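PDB 2P14: heterodimeric restriction endonuclease R.BspD6I small subunit from Bacillus sp., which serves as the catalytic subunit of a heterodimeric type IIS restriction endonuclease, probably cleaving DNA in complex with a site-specific nickase subunit. Local coordinates for residues I121-E126 with L169-A174. Residues are numbered along the deposited sequence; the frame is centred on the assembly and turned at random. Where two conformers were deposited one is given.
Sequences IGFNKE and LGYDQA
K125 reaches across from the loop behind helix 115-121 and delivers its ammonium to the backbone of L169, a buried lysine whose charge is paid for by main-chain carbonyls. From CB, CG stands anti to the carbonyl carbon (chi1 -65°), and the chain beyond is fully extended. K125 CG and CD each pass 3.4 Å from the oxygen of a water that bridges G122 O and L169 O. CD is also 3.6 Å from L169 O, and CE 3.5 Å from it. K125 NZ donates to L169 O at 3.0 Å, tilted 34° from the carbonyl plane. A second water accepts from NZ at 2.7 Å and donates to G170 O. L165 O at the end of helix 154-165 and R166 O just after it also take hydrogen bonds from NZ, and W177 of helix 174-184 adds a cation-pi contact. Toward the surface, Y171 CB rests on G122 O at 3.5 Å. The F123 and Y171 side chains lie side by side, pointing the same way; F123 CD1 and Y171 CD2 meet obliquely at 3.7 Å. An ammonium's three hydrogens are shared among four acceptors, so at least one is probably bifurcated, a site consistent with a charged lysine tying the loop before strand 130-134 to that between helices 154-165 and 174-184.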
loop_
_atom_site.group_PDB
_atom_site.type_symbol
_atom_site.label_atom_id
_atom_site.label_comp_id
_atom_site.label_asym_id
_atom_site.label_seq_id
_atom_site.Cartn_x
_atom_site.Cartn_y
_atom_site.Cartn_z
ATOM N N ILE A 121 -5.572 3.871 11.851
ATOM C CA ILE A 121 -4.886 2.624 11.449
ATOM C C ILE A 121 -3.743 2.263 12.383
ATOM O O ILE A 121 -3.196 1.167 12.287
ATOM C CB ILE A 121 -4.353 2.668 9.996
ATOM C CG1 ILE A 121 -3.329 3.823 9.865
ATOM C CG2 ILE A 121 -5.546 2.780 9.032
ATOM C CD1 ILE A 121 -2.373 3.715 8.668
ATOM N N GLY A 122 -3.380 3.199 13.258
ATOM C CA GLY A 122 -2.362 2.916 14.263
ATOM C C GLY A 122 -2.904 2.343 15.559
ATOM O O GLY A 122 -2.149 2.153 16.523
ATOM N N PHE A 123 -4.211 2.036 15.593
ATOM C CA PHE A 123 -4.877 1.574 16.830
ATOM C C PHE A 123 -4.323 0.258 17.396
ATOM O O PHE A 123 -4.110 0.131 18.622
ATOM C CB PHE A 123 -6.400 1.464 16.620
ATOM C CG PHE A 123 -7.125 0.955 17.842
ATOM C CD1 PHE A 123 -7.357 1.793 18.923
ATOM C CD2 PHE A 123 -7.510 -0.382 17.936
ATOM C CE1 PHE A 123 -8.017 1.311 20.095
ATOM C CE2 PHE A 123 -8.162 -0.869 19.095
ATOM C CZ PHE A 123 -8.429 -0.021 20.159
ATOM N N ASN A 124 -4.090 -0.722 16.523
ATOM C CA ASN A 124 -3.584 -2.020 16.944
ATOM C C ASN A 124 -2.545 -2.548 15.973
ATOM O O ASN A 124 -2.875 -3.299 15.052
ATOM C CB ASN A 124 -4.710 -3.041 17.086
ATOM C CG ASN A 124 -4.257 -4.293 17.826
ATOM O OD1 ASN A 124 -3.067 -4.658 17.828
ATOM N ND2 ASN A 124 -5.210 -4.965 18.458
ATOM N N LYS A 125 -1.298 -2.158 16.188
ATOM C CA LYS A 125 -0.231 -2.525 15.291
ATOM C C LYS A 125 0.227 -3.976 15.442
ATOM O O LYS A 125 0.958 -4.482 14.595
ATOM C CB LYS A 125 0.927 -1.547 15.457
ATOM C CG LYS A 125 0.569 -0.137 15.037
ATOM C CD LYS A 125 1.781 0.817 15.200
ATOM C CE LYS A 125 1.431 2.208 14.786
ATOM N NZ LYS A 125 2.595 3.093 14.958
ATOM N N GLU A 126 -0.214 -4.645 16.502
ATOM C CA GLU A 126 0.083 -6.057 16.666
ATOM C C GLU A 126 -0.792 -6.905 15.763
ATOM O O GLU A 126 -0.271 -7.652 14.943
ATOM C CB GLU A 126 -0.104 -6.469 18.129
ATOM C CG GLU A 126 0.824 -5.740 19.081
ATOM C CD GLU A 126 2.290 -6.002 18.799
ATOM O OE1 GLU A 126 2.693 -7.191 18.790
ATOM O OE2 GLU A 126 3.048 -5.015 18.599
ATOM N N LEU A 169 5.142 2.812 18.824
ATOM C CA LEU A 169 4.382 4.039 18.908
ATOM C C LEU A 169 2.904 3.736 18.876
ATOM O O LEU A 169 2.424 3.035 17.991
ATOM C CB LEU A 169 4.744 4.983 17.745
ATOM C CG LEU A 169 6.154 5.544 17.638
ATOM C CD1 LEU A 169 6.257 6.416 16.411
ATOM C CD2 LEU A 169 6.520 6.378 18.860
ATOM N N GLY A 170 2.179 4.261 19.851
ATOM C CA GLY A 170 0.743 4.009 19.935
ATOM C C GLY A 170 -0.031 4.875 18.980
ATOM O O GLY A 170 0.532 5.763 18.333
ATOM N N TYR A 171 -1.332 4.651 18.899
ATOM C CA TYR A 171 -2.129 5.441 17.953
ATOM C C TYR A 171 -2.042 6.957 18.128
ATOM O O TYR A 171 -2.155 7.707 17.151
ATOM C CB TYR A 171 -3.592 4.994 17.899
ATOM C CG TYR A 171 -4.557 5.541 18.954
ATOM C CD1 TYR A 171 -4.920 6.893 19.002
ATOM C CD2 TYR A 171 -5.174 4.668 19.852
ATOM C CE1 TYR A 171 -5.834 7.360 19.972
ATOM C CE2 TYR A 171 -6.087 5.126 20.807
ATOM C CZ TYR A 171 -6.398 6.468 20.869
ATOM O OH TYR A 171 -7.316 6.883 21.824
ATOM N N ASP A 172 -1.875 7.417 19.372
ATOM C CA ASP A 172 -1.844 8.833 19.675
ATOM C C ASP A 172 -0.465 9.462 19.465
ATOM O O ASP A 172 -0.235 10.594 19.875
ATOM C CB ASP A 172 -2.325 9.074 21.106
ATOM C CG ASP A 172 -2.721 10.529 21.368
ATOM O OD1 ASP A 172 -3.144 11.243 20.426
ATOM O OD2 ASP A 172 -2.614 10.962 22.531
ATOM N N GLN A 173 0.443 8.699 18.849
ATOM C CA GLN A 173 1.772 9.190 18.478
ATOM C C GLN A 173 1.868 9.292 16.949
ATOM O O GLN A 173 2.933 9.115 16.344
ATOM C CB GLN A 173 2.851 8.274 19.050
ATOM C CG GLN A 173 2.851 8.258 20.604
ATOM C CD GLN A 173 3.807 7.229 21.202
ATOM O OE1 GLN A 173 3.441 6.065 21.435
ATOM N NE2 GLN A 173 5.035 7.664 21.476
ATOM N N ALA A 174 0.739 9.616 16.330
ATOM C CA ALA A 174 0.668 9.629 14.876
ATOM C C ALA A 174 1.577 10.645 14.240
ATOM O O ALA A 174 2.174 10.368 13.202
ATOM C CB ALA A 174 -0.782 9.819 14.404
HETATM O O HOH W 1 -0.039 1.311 18.042
HETATM O O HOH W 2 1.519 5.497 15.654
#